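Endo-alpha-mannosidase (Bacteroides thetaiotaomicron, PDB 4ACY) hydrolyses internal alpha-mannosidic linkages as an endo-acting family 99 glycoside hydrolase, probably within mannose-containing N-glycans. Local coordinates at residues H64-P70 and R289-W293; W203-A208 and T239-D243; L227-E231 and F254-S258; A250-F254 and S296-D300. One frame throughout, in Å; residues are numbered along the deposited sequence. Where two conformers were deposited one is given.

Contact 1. Residues H64-P70 and R289-W293; sequences HPIALAP and RIRPW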
loop_
_atom_site.group_PDB
_atom_site.type_symbol
_atom_site.label_atom_id
_atom_site.label_comp_id
_atom_site.label_asym_id
_atom_site.label_seq_id
_atom_site.Cartn_x
_atom_site.Cartn_y
_atom_site.Cartn_z
ATOM N N HIS A 64 14.674 13.205 1.131
ATOM C CA HIS A 64 13.919 12.953 -0.104
ATOM C C HIS A 64 13.985 14.178 -1.005
ATOM O O HIS A 64 13.999 15.306 -0.504
ATOM C CB HIS A 64 12.466 12.654 0.275
ATOM C CG HIS A 64 11.641 12.036 -0.814
ATOM N ND1 HIS A 64 11.077 12.772 -1.836
ATOM C CD2 HIS A 64 11.224 10.761 -0.996
ATOM C CE1 HIS A 64 10.376 11.971 -2.620
ATOM N NE2 HIS A 64 10.443 10.744 -2.129
ATOM N N PRO A 65 14.033 13.968 -2.342
ATOM C CA PRO A 65 14.003 15.146 -3.208
ATOM C C PRO A 65 12.649 15.849 -3.157
ATOM O O PRO A 65 11.647 15.265 -2.714
ATOM C CB PRO A 65 14.245 14.585 -4.627
ATOM C CG PRO A 65 14.651 13.203 -4.487
ATOM C CD PRO A 65 14.304 12.724 -3.081
ATOM N N ILE A 66 12.627 17.103 -3.587
ATOM C CA ILE A 66 11.394 17.865 -3.727
ATOM C C ILE A 66 11.060 17.936 -5.225
ATOM O O ILE A 66 11.855 18.466 -5.998
ATOM C CB ILE A 66 11.545 19.297 -3.158
ATOM C CG1 ILE A 66 11.957 19.258 -1.679
ATOM C CG2 ILE A 66 10.242 20.057 -3.289
ATOM C CD1 ILE A 66 12.292 20.635 -1.104
ATOM N N ALA A 67 9.900 17.396 -5.615
ATOM C CA ALA A 67 9.573 17.195 -7.049
ATOM C C ALA A 67 9.111 18.473 -7.731
ATOM O O ALA A 67 8.409 19.288 -7.126
ATOM C CB ALA A 67 8.503 16.118 -7.193
ATOM N N LEU A 68 9.484 18.629 -9.008
ATOM C CA LEU A 68 8.995 19.736 -9.827
ATOM C C LEU A 68 7.532 19.526 -10.226
ATOM O O LEU A 68 7.074 18.374 -10.367
ATOM C CB LEU A 68 9.858 19.853 -11.091
ATOM C CG LEU A 68 11.335 20.225 -10.872
ATOM C CD1 LEU A 68 12.119 19.993 -12.169
ATOM C CD2 LEU A 68 11.454 21.674 -10.407
ATOM N N ALA A 69 6.811 20.635 -10.386
ATOM C CA ALA A 69 5.438 20.622 -10.907
ATOM C C ALA A 69 5.441 19.998 -12.303
ATOM O O ALA A 69 6.421 20.163 -13.050
ATOM C CB ALA A 69 4.843 22.025 -10.952
ATOM N N PRO A 70 4.378 19.250 -12.640
ATOM C CA PRO A 70 4.353 18.612 -13.949
ATOM C C PRO A 70 4.480 19.639 -15.062
ATOM O O PRO A 70 3.747 20.646 -15.083
ATOM C CB PRO A 70 2.985 17.906 -14.006
ATOM C CG PRO A 70 2.154 18.501 -12.856
ATOM C CD PRO A 70 3.167 18.962 -11.840
ATOM N N ARG A 289 5.175 18.622 1.323
ATOM C CA ARG A 289 6.612 18.734 1.556
ATOM C C ARG A 289 7.400 18.213 0.343
ATOM O O ARG A 289 8.334 18.884 -0.142
ATOM C CB ARG A 289 7.026 18.040 2.860
ATOM C CG ARG A 289 6.495 18.747 4.110
ATOM C CD ARG A 289 7.506 19.756 4.633
ATOM N NE ARG A 289 8.359 19.167 5.655
ATOM C CZ ARG A 289 9.487 19.704 6.104
ATOM N NH1 ARG A 289 9.922 20.865 5.622
ATOM N NH2 ARG A 289 10.182 19.073 7.036
ATOM N N ILE A 290 7.029 17.028 -0.152
ATOM C CA ILE A 290 7.730 16.441 -1.297
ATOM C C ILE A 290 7.198 16.934 -2.644
ATOM O O ILE A 290 7.925 16.856 -3.636
ATOM C CB ILE A 290 7.789 14.883 -1.258
ATOM C CG1 ILE A 290 6.396 14.242 -1.353
ATOM C CG2 ILE A 290 8.527 14.392 -0.008
ATOM C CD1 ILE A 290 6.418 12.932 -2.165
ATOM N N ARG A 291 5.959 17.437 -2.671
ATOM C CA ARG A 291 5.325 17.969 -3.899
ATOM C C ARG A 291 4.580 19.285 -3.623
ATOM O O ARG A 291 3.348 19.312 -3.543
ATOM C CB ARG A 291 4.370 16.931 -4.530
ATOM C CG ARG A 291 5.018 15.599 -4.868
ATOM C CD ARG A 291 4.009 14.622 -5.451
ATOM N NE ARG A 291 4.621 13.338 -5.781
ATOM C CZ ARG A 291 4.255 12.167 -5.264
ATOM N NH1 ARG A 291 3.262 12.102 -4.370
ATOM N NH2 ARG A 291 4.871 11.055 -5.655
ATOM N N PRO A 292 5.323 20.400 -3.501
ATOM C CA PRO A 292 4.732 21.644 -2.983
ATOM C C PRO A 292 3.579 22.173 -3.837
ATOM O O PRO A 292 2.729 22.897 -3.326
ATOM C CB PRO A 292 5.897 22.642 -2.995
ATOM C CG PRO A 292 7.135 21.826 -3.053
ATOM C CD PRO A 292 6.795 20.461 -3.601
ATOM N N TRP A 293 3.580 21.797 -5.121
ATOM C CA TRP A 293 2.591 22.216 -6.118
ATOM C C TRP A 293 1.305 21.384 -6.073
ATOM O O TRP A 293 0.333 21.687 -6.793
ATOM C CB TRP A 293 3.222 22.098 -7.530
ATOM C CG TRP A 293 3.930 20.792 -7.673
ATOM C CD1 TRP A 293 5.244 20.536 -7.401
ATOM C CD2 TRP A 293 3.347 19.533 -8.028
ATOM N NE1 TRP A 293 5.520 19.208 -7.582
ATOM C CE2 TRP A 293 4.376 18.565 -7.971
ATOM C CE3 TRP A 293 2.055 19.134 -8.417
ATOM C CZ2 TRP A 293 4.160 17.219 -8.287
ATOM C CZ3 TRP A 293 1.838 17.800 -8.724
ATOM C CH2 TRP A 293 2.881 16.855 -8.653
HETATM O O HOH W 1 8.966 14.253 -4.522
#

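Contact 2. Residues W203-A208 and T239-D243; sequences WAKLFA and TACMD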
loop_
_atom_site.group_PDB
_atom_site.type_symbol
_atom_site.label_atom_id
_atom_site.label_comp_id
_atom_site.label_asym_id
_atom_site.label_seq_id
_atom_site.Cartn_x
_atom_site.Cartn_y
_atom_site.Cartn_z
ATOM N N TRP A 203 0.648 -8.212 -20.715
ATOM C CA TRP A 203 0.297 -8.918 -19.470
ATOM C C TRP A 203 -0.248 -10.321 -19.770
ATOM O O TRP A 203 0.037 -11.265 -19.039
ATOM C CB TRP A 203 -0.747 -8.154 -18.656
ATOM C CG TRP A 203 -0.218 -6.960 -17.905
ATOM C CD1 TRP A 203 -0.662 -5.669 -18.009
ATOM C CD2 TRP A 203 0.823 -6.950 -16.920
ATOM N NE1 TRP A 203 0.045 -4.849 -17.149
ATOM C CE2 TRP A 203 0.963 -5.610 -16.472
ATOM C CE3 TRP A 203 1.658 -7.938 -16.367
ATOM C CZ2 TRP A 203 1.895 -5.245 -15.504
ATOM C CZ3 TRP A 203 2.589 -7.566 -15.403
ATOM C CH2 TRP A 203 2.708 -6.224 -14.995
ATOM N N ALA A 204 -1.034 -10.439 -20.840
ATOM C CA ALA A 204 -1.666 -11.716 -21.206
ATOM C C ALA A 204 -0.645 -12.829 -21.447
ATOM O O ALA A 204 -0.928 -14.001 -21.191
ATOM C CB ALA A 204 -2.587 -11.539 -22.408
ATOM N N LYS A 205 0.549 -12.462 -21.912
ATOM C CA LYS A 205 1.632 -13.436 -22.098
ATOM C C LYS A 205 2.022 -14.109 -20.784
ATOM O O LYS A 205 2.486 -15.249 -20.764
ATOM C CB LYS A 205 2.856 -12.761 -22.712
ATOM C CG LYS A 205 2.615 -12.275 -24.132
ATOM C CD LYS A 205 3.782 -11.462 -24.635
ATOM C CE LYS A 205 3.625 -11.178 -26.117
ATOM N NZ LYS A 205 4.719 -10.260 -26.550
ATOM N N LEU A 206 1.848 -13.369 -19.695
ATOM C CA LEU A 206 2.188 -13.824 -18.358
ATOM C C LEU A 206 0.985 -14.438 -17.625
ATOM O O LEU A 206 1.151 -15.400 -16.867
ATOM C CB LEU A 206 2.751 -12.637 -17.546
ATOM C CG LEU A 206 3.195 -12.921 -16.117
ATOM C CD1 LEU A 206 4.350 -13.901 -16.153
ATOM C CD2 LEU A 206 3.601 -11.625 -15.398
ATOM N N PHE A 207 -0.214 -13.901 -17.864
ATOM C CA PHE A 207 -1.386 -14.244 -17.047
ATOM C C PHE A 207 -2.485 -15.063 -17.746
ATOM O O PHE A 207 -3.375 -15.581 -17.079
ATOM C CB PHE A 207 -2.012 -12.982 -16.427
ATOM C CG PHE A 207 -1.115 -12.249 -15.463
ATOM C CD1 PHE A 207 -0.317 -12.938 -14.551
ATOM C CD2 PHE A 207 -1.101 -10.850 -15.447
ATOM C CE1 PHE A 207 0.498 -12.249 -13.646
ATOM C CE2 PHE A 207 -0.288 -10.158 -14.542
ATOM C CZ PHE A 207 0.515 -10.858 -13.652
ATOM N N ALA A 208 -2.460 -15.144 -19.077
ATOM C CA ALA A 208 -3.379 -16.049 -19.790
ATOM C C ALA A 208 -2.897 -17.487 -19.633
ATOM O O ALA A 208 -1.694 -17.746 -19.586
ATOM C CB ALA A 208 -3.485 -15.678 -21.268
ATOM N N THR A 239 -8.761 -8.401 -20.335
ATOM C CA THR A 239 -7.846 -8.635 -21.448
ATOM C C THR A 239 -6.445 -9.007 -20.962
ATOM O O THR A 239 -5.759 -9.834 -21.571
ATOM C CB THR A 239 -7.772 -7.402 -22.365
ATOM O OG1 THR A 239 -9.099 -7.075 -22.792
ATOM C CG2 THR A 239 -6.886 -7.676 -23.577
ATOM N N ALA A 240 -6.031 -8.387 -19.858
ATOM C CA ALA A 240 -4.734 -8.676 -19.262
ATOM C C ALA A 240 -4.720 -10.031 -18.549
ATOM O O ALA A 240 -3.655 -10.514 -18.164
ATOM C CB ALA A 240 -4.350 -7.563 -18.281
ATOM N N CYS A 241 -5.901 -10.620 -18.366
ATOM C CA CYS A 241 -6.071 -11.901 -17.661
ATOM C C CYS A 241 -5.674 -11.827 -16.186
ATOM O O CYS A 241 -5.279 -12.826 -15.580
ATOM C CB CYS A 241 -5.329 -13.043 -18.372
ATOM S SG CYS A 241 -6.034 -13.384 -20.005
HETATM N N MSE A 242 -5.796 -10.635 -15.610
HETATM C CA MSE A 242 -5.587 -10.476 -14.183
HETATM C C MSE A 242 -6.776 -11.003 -13.414
HETATM O O MSE A 242 -7.873 -11.142 -13.957
HETATM C CB MSE A 242 -5.356 -9.013 -13.850
HETATM C CG MSE A 242 -4.187 -8.497 -14.565
HETATM SE SE MSE A 242 -4.147 -6.573 -14.476
HETATM C CE MSE A 242 -2.349 -6.668 -13.897
ATOM N N ASP A 243 -6.558 -11.270 -12.132
ATOM C CA ASP A 243 -7.595 -11.831 -11.274
ATOM C C ASP A 243 -8.465 -10.789 -10.611
ATOM O O ASP A 243 -9.530 -11.109 -10.070
ATOM C CB ASP A 243 -6.937 -12.713 -10.223
ATOM C CG ASP A 243 -6.132 -13.803 -10.855
ATOM O OD1 ASP A 243 -6.745 -14.825 -11.242
ATOM O OD2 ASP A 243 -4.907 -13.632 -11.013
#

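Contact 3. Residues L227-E231 and F254-S258; sequences LTLKE and FTNAS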
loop_
_atom_site.group_PDB
_atom_site.type_symbol
_atom_site.label_atom_id
_atom_site.label_comp_id
_atom_site.label_asym_id
_atom_site.label_seq_id
_atom_site.Cartn_x
_atom_site.Cartn_y
_atom_site.Cartn_z
ATOM N N LEU A 227 -3.763 -2.203 -10.940
ATOM C CA LEU A 227 -4.260 -0.883 -10.584
ATOM C C LEU A 227 -5.143 -0.387 -11.720
ATOM O O LEU A 227 -4.706 -0.323 -12.880
ATOM C CB LEU A 227 -3.102 0.091 -10.339
ATOM C CG LEU A 227 -3.478 1.509 -9.896
ATOM C CD1 LEU A 227 -4.236 1.460 -8.596
ATOM C CD2 LEU A 227 -2.205 2.345 -9.740
ATOM N N THR A 228 -6.388 -0.070 -11.385
ATOM C CA THR A 228 -7.305 0.506 -12.353
ATOM C C THR A 228 -7.433 1.993 -12.058
ATOM O O THR A 228 -7.452 2.389 -10.905
ATOM C CB THR A 228 -8.696 -0.200 -12.365
ATOM O OG1 THR A 228 -9.491 0.306 -13.465
ATOM C CG2 THR A 228 -9.434 0.007 -11.062
ATOM N N LEU A 229 -7.502 2.796 -13.120
ATOM C CA LEU A 229 -7.697 4.248 -13.005
ATOM C C LEU A 229 -9.150 4.679 -13.167
ATOM O O LEU A 229 -9.558 5.715 -12.657
ATOM C CB LEU A 229 -6.864 4.967 -14.062
ATOM C CG LEU A 229 -5.359 4.779 -13.979
ATOM C CD1 LEU A 229 -4.770 5.454 -15.222
ATOM C CD2 LEU A 229 -4.827 5.366 -12.681
ATOM N N LYS A 230 -9.930 3.887 -13.894
ATOM C CA LYS A 230 -11.302 4.270 -14.171
ATOM C C LYS A 230 -12.172 3.064 -14.491
ATOM O O LYS A 230 -11.716 2.082 -15.083
ATOM C CB LYS A 230 -11.364 5.292 -15.317
ATOM C CG LYS A 230 -10.809 4.818 -16.665
ATOM C CD LYS A 230 -10.621 5.998 -17.639
ATOM C CE LYS A 230 -9.300 6.699 -17.416
ATOM N NZ LYS A 230 -9.315 8.076 -17.997
ATOM N N GLU A 231 -13.427 3.166 -14.078
ATOM C CA GLU A 231 -14.439 2.150 -14.325
ATOM C C GLU A 231 -14.519 1.724 -15.801
ATOM O O GLU A 231 -14.735 0.542 -16.098
ATOM C CB GLU A 231 -15.784 2.683 -13.813
ATOM C CG GLU A 231 -16.960 1.764 -13.994
ATOM C CD GLU A 231 -18.018 1.975 -12.944
ATOM O OE1 GLU A 231 -18.158 3.109 -12.419
ATOM O OE2 GLU A 231 -18.716 0.991 -12.648
ATOM N N PHE A 254 -9.069 11.605 -6.914
ATOM C CA PHE A 254 -7.816 11.750 -7.644
ATOM C C PHE A 254 -7.881 11.019 -8.987
ATOM O O PHE A 254 -7.339 11.503 -9.987
ATOM C CB PHE A 254 -6.619 11.269 -6.831
ATOM C CG PHE A 254 -5.320 11.430 -7.554
ATOM C CD1 PHE A 254 -4.867 12.704 -7.921
ATOM C CD2 PHE A 254 -4.576 10.313 -7.914
ATOM C CE1 PHE A 254 -3.653 12.855 -8.634
ATOM C CE2 PHE A 254 -3.370 10.445 -8.607
ATOM C CZ PHE A 254 -2.909 11.725 -8.968
ATOM N N THR A 255 -8.508 9.845 -8.987
ATOM C CA THR A 255 -8.866 9.148 -10.206
ATOM C C THR A 255 -10.347 8.763 -10.127
ATOM O O THR A 255 -10.956 8.801 -9.058
ATOM C CB THR A 255 -8.044 7.863 -10.429
ATOM O OG1 THR A 255 -8.314 6.938 -9.378
ATOM C CG2 THR A 255 -6.542 8.151 -10.526
ATOM N N ASN A 256 -10.917 8.391 -11.267
ATOM C CA ASN A 256 -12.262 7.829 -11.310
ATOM C C ASN A 256 -12.379 6.615 -10.377
ATOM O O ASN A 256 -13.341 6.491 -9.619
ATOM C CB ASN A 256 -12.629 7.463 -12.759
ATOM C CG ASN A 256 -13.937 6.711 -12.865
ATOM O OD1 ASN A 256 -13.969 5.491 -12.737
ATOM N ND2 ASN A 256 -15.020 7.431 -13.138
ATOM N N ALA A 257 -11.379 5.739 -10.415
ATOM C CA ALA A 257 -11.407 4.529 -9.580
ATOM C C ALA A 257 -11.303 4.806 -8.076
ATOM O O ALA A 257 -11.765 3.996 -7.264
ATOM C CB ALA A 257 -10.319 3.583 -10.006
ATOM N N SER A 258 -10.678 5.930 -7.699
ATOM C CA SER A 258 -10.551 6.291 -6.279
ATOM C C SER A 258 -11.609 7.298 -5.866
ATOM O O SER A 258 -11.417 8.067 -4.933
ATOM C CB SER A 258 -9.150 6.808 -5.941
ATOM O OG SER A 258 -8.851 7.990 -6.662
HETATM O O HOH W 2 -7.053 4.553 -9.224
#

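Contact 4. Residues A250-F254 and S296-D300; sequences AATGF and STTRD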
loop_
_atom_site.group_PDB
_atom_site.type_symbol
_atom_site.label_atom_id
_atom_site.label_comp_id
_atom_site.label_asym_id
_atom_site.label_seq_id
_atom_site.Cartn_x
_atom_site.Cartn_y
_atom_site.Cartn_z
ATOM N N ALA A 250 -5.397 7.316 -2.012
ATOM C CA ALA A 250 -6.185 7.583 -0.809
ATOM C C ALA A 250 -7.012 8.849 -0.941
ATOM O O ALA A 250 -7.914 9.079 -0.135
ATOM C CB ALA A 250 -5.292 7.696 0.389
ATOM N N ALA A 251 -6.669 9.690 -1.921
ATOM C CA ALA A 251 -7.362 10.974 -2.089
ATOM C C ALA A 251 -8.596 10.785 -2.965
ATOM O O ALA A 251 -8.485 10.416 -4.143
ATOM C CB ALA A 251 -6.445 12.000 -2.683
ATOM N N THR A 252 -9.771 11.013 -2.371
ATOM C CA THR A 252 -11.032 10.812 -3.081
ATOM C C THR A 252 -11.034 11.671 -4.342
ATOM O O THR A 252 -10.696 12.858 -4.293
ATOM C CB THR A 252 -12.261 11.143 -2.205
ATOM O OG1 THR A 252 -12.082 12.429 -1.609
ATOM C CG2 THR A 252 -12.425 10.113 -1.111
ATOM N N GLY A 253 -11.361 11.042 -5.470
ATOM C CA GLY A 253 -11.501 11.744 -6.746
ATOM C C GLY A 253 -10.210 11.983 -7.496
ATOM O O GLY A 253 -10.239 12.503 -8.607
ATOM N N PHE A 254 -9.069 11.605 -6.914
ATOM C CA PHE A 254 -7.816 11.750 -7.644
ATOM C C PHE A 254 -7.881 11.019 -8.987
ATOM O O PHE A 254 -7.339 11.503 -9.987
ATOM C CB PHE A 254 -6.619 11.269 -6.831
ATOM C CG PHE A 254 -5.320 11.430 -7.554
ATOM C CD1 PHE A 254 -4.867 12.704 -7.921
ATOM C CD2 PHE A 254 -4.576 10.313 -7.914
ATOM C CE1 PHE A 254 -3.653 12.855 -8.634
ATOM C CE2 PHE A 254 -3.370 10.445 -8.607
ATOM C CZ PHE A 254 -2.909 11.725 -8.968
ATOM N N SER A 296 -3.834 20.485 -4.623
ATOM C CA SER A 296 -5.154 20.074 -5.115
ATOM C C SER A 296 -5.525 18.646 -4.685
ATOM O O SER A 296 -6.701 18.294 -4.636
ATOM C CB SER A 296 -5.263 20.215 -6.644
ATOM O OG SER A 296 -4.433 19.298 -7.340
ATOM N N THR A 297 -4.514 17.834 -4.387
ATOM C CA THR A 297 -4.722 16.440 -3.988
ATOM C C THR A 297 -4.908 16.331 -2.451
ATOM O O THR A 297 -5.385 15.319 -1.939
ATOM C CB THR A 297 -3.554 15.545 -4.445
ATOM O OG1 THR A 297 -3.286 15.756 -5.842
ATOM C CG2 THR A 297 -3.883 14.058 -4.245
ATOM N N THR A 298 -4.552 17.386 -1.726
ATOM C CA THR A 298 -4.698 17.384 -0.267
ATOM C C THR A 298 -6.142 17.070 0.159
ATOM O O THR A 298 -7.106 17.610 -0.397
ATOM C CB THR A 298 -4.238 18.722 0.340
ATOM O OG1 THR A 298 -2.824 18.893 0.119
ATOM C CG2 THR A 298 -4.524 18.770 1.866
ATOM N N ARG A 299 -6.290 16.175 1.127
ATOM C CA ARG A 299 -7.601 15.880 1.703
ATOM C C ARG A 299 -7.444 15.910 3.214
ATOM O O ARG A 299 -6.718 15.091 3.762
ATOM C CB ARG A 299 -8.102 14.495 1.243
ATOM C CG ARG A 299 -8.258 14.325 -0.273
ATOM C CD ARG A 299 -9.484 15.037 -0.856
ATOM N NE ARG A 299 -9.550 14.777 -2.299
ATOM C CZ ARG A 299 -8.953 15.522 -3.232
ATOM N NH1 ARG A 299 -8.270 16.607 -2.890
ATOM N NH2 ARG A 299 -9.053 15.187 -4.518
ATOM N N ASP A 300 -8.100 16.867 3.887
ATOM C CA ASP A 300 -7.980 16.971 5.356
ATOM C C ASP A 300 -8.609 15.772 6.067
ATOM O O ASP A 300 -9.608 15.227 5.614
ATOM C CB ASP A 300 -8.646 18.241 5.899
ATOM C CG ASP A 300 -8.054 19.523 5.341
ATOM O OD1 ASP A 300 -6.898 19.546 4.845
ATOM O OD2 ASP A 300 -8.782 20.541 5.426
#

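Contact 1. Residues H64-P70 and R289-W293
The small antiparallel sheet of strands 64-66 and 77-79 runs on into a loop whose Ala67, Ala69 and Pro70 pack against the long loop after barrel strand 276-281, chiefly against the indole of Trp293. With CG between the backbone N and the carbonyl carbon (chi1 46°), the ring turns a face toward Ala69 and Pro70. Over that face lie Ala69 CA, 3.4 Å from the centroid of the five-membered ring, and Pro70 CD, 3.6 Å from that of the six-membered ring, two CH-pi contacts; Arg291 CB lies over the opposite face. At the ring edge Trp293 NE1 donates to Ala67 O (2.9 Å) through a bent bond: the acceptor is in the indole plane, but the donor stands well above the carbonyl plane. A leucine in place of Trp293 would probably leave Ala67 O without its indole donor and open a gap beside Ala69 and Pro70. Further back, Ala67 N gives a nearly straight bond (172°) to Ile290 O at 2.8 Å, an oxygen that also accepts a hydrogen bond from water 1. Ile290 CG2 touches His64 ND1 at 3.5 Å, and the bond from His64 ND1 to Pro65 O (2.7 Å) helps to hold the imidazole's rotation. Ile66 CG2 presses tightly on Pro292 CD, 3.5 Å away. Around this surface contact, strand 77-79 pairs with strand 64-66 and its Ile79 touches Ile66, while Arg289 forms a salt bridge with Asp85, and Arg291 with Asp287 and Glu332.

Contact 2. Residues W203-A208 and T239-D243
A Schellman motif ends helix 235-239, and the turn it makes at Cys241, where phi is positive (64°), packs against Phe207 in the last turn of helix 200-207 and Ala208 just after it. Phe207 CB fits against two turn carbonyls at once, 3.4 Å from both Ala240 O and Cys241 O, and Ala240 O lies at the edge of the phenyl ring, in its plane. Cys241 CB rests on the Phe207 carbonyl, while SG, anti to its own carbonyl carbon, meets Ala208 CB at 3.7 Å. One turn earlier in the helix, Ala240 CB butts against Trp203 CB, also at 3.7 Å. Both helices follow parallel strands of the TIM barrel, 189-192 and 223-227, and the contact joins their C-terminal ends just where the chain heads into strand 244-246. On the barrel side the selenomethionine Met242, a product of labelling, bends at chi3 (130°) and sets its methyl CE over the indole face, 4.3 Å from the centroid of the five-membered ring of Trp203; SE stands 5.2 Å from the same centroid, a long Met-aromatic contact. Met242 CG lies 4.0 Å from Phe207 CD2. Outside the two segments, Trp203 NE1 bonds to Ser195 O, and Arg216 binds Phe207 O, Cys241 O and the carboxylate of Asp243.

Contact 3. Residues L227-E231 and F254-S258
Chi1 of 173° swings the amide of Asn256 away from its own backbone N and toward Glu231, where OD1 accepts from Glu231 N at 2.7 Å. The bond is almost straight at hydrogen (173°), although the donor sits above the plane of the amide carbonyl. Lys230 CB lies 3.6 Å from Asn256 CB, and the rest of the lysine chain, starting with CG between the backbone N and the carbonyl carbon (chi1 61°), leads away. A leucine at Asn256 would offer no carbonyl oxygen, and Glu231 N would probably lose its mate across the contact. The second link is between backbones: Ala257 N donates to Leu229 O at 2.9 Å. These two loops follow neighbouring strands of the TIM barrel, 223-227 and 244-246, at the C-terminal end of the strands, the end where TIM-barrel enzymes carry their active sites. A directed relay crosses there too: Ser258 OG donates to Thr255 OG1, Thr255 OG1 donates to water 2 at 2.7 Å, and water 2 donates to Thr228 O at 2.8 Å. Small apolar groups fill in beside these bonds, Thr228 CG2 touching Ala257 CB at 3.8 Å and Leu229 CD2 crossing Thr255 CG2 at about a right angle, 3.9 Å apart. Met266 of helix 263-272 packs on Thr228, Glu231 and Ala257, and Trp263 NE1 bonds to Ala257 O.

Contact 4. Residues A250-F254 and S296-D300
Arg299 meets Thr252 side-on, NE and NH2 both donating to the single oxygen Thr252 O, at 3.0 Å and 2.9 Å. That oxygen lies in the guanidinium plane; the NE bond falls on a carbonyl lone pair, while the NH2 donor is tilted a little from the carbonyl plane. Ala251 CB lies over one guanidinium face, toward its rim, and also touches Arg299 CG at 3.8 Å. Beside it Thr297 CG2 packs on Ala251 CB at 3.6 Å and comes within 4.0 Å of Phe254 CD1. In the next shell the arginine is held by its own loop: a bend at chi2 (-75°) folds the chain back, and NH1 donates to Ser296 O and Thr298 O, each at 2.9 Å. The acceptor is fixed by a type II beta turn from Ala251 to Phe254, closed by the hydrogen bond from Phe254 N to Ala251 O at 3.1 Å, with Gly253 at the positive phi that suits glycine. Farther out, Tyr306 OH of helix 305-316 bonds to Ala250 O and Thr252 N, and Thr297 OG1 bonds to Asn294. The contact thus ties the loop after barrel strand 244-246 to the loop after strand 276-281. Its four arginine bonds all end on peptide carbonyls, which implies that dipoles probably help to offset the positive charge here and that the guanidinium is unlikely to turn freely.

Contact 1 is a surface contact, whereas contacts 2, 3 and 4 are partly buried. Contacts 3 and 4 share Phe254 and the loop after strand 244-246, and touch through a probable hydrogen bond from Gly253 N to Ser258 O. Contact 4 extends to the loop after strand 276-281, whose earlier part serves contact 1. Contact 2 lies at the other end of the barrel, its centre about 31 Å from that of contact 4 and 35 Å from contact 1's. The chemistry follows: apolar packing between helix ends in contact 2, backbone and amide bonds in contact 3, charge on carbonyls in contact 4, and CH-pi packing on an indole plus two Ala67 hydrogen bonds in contact 1.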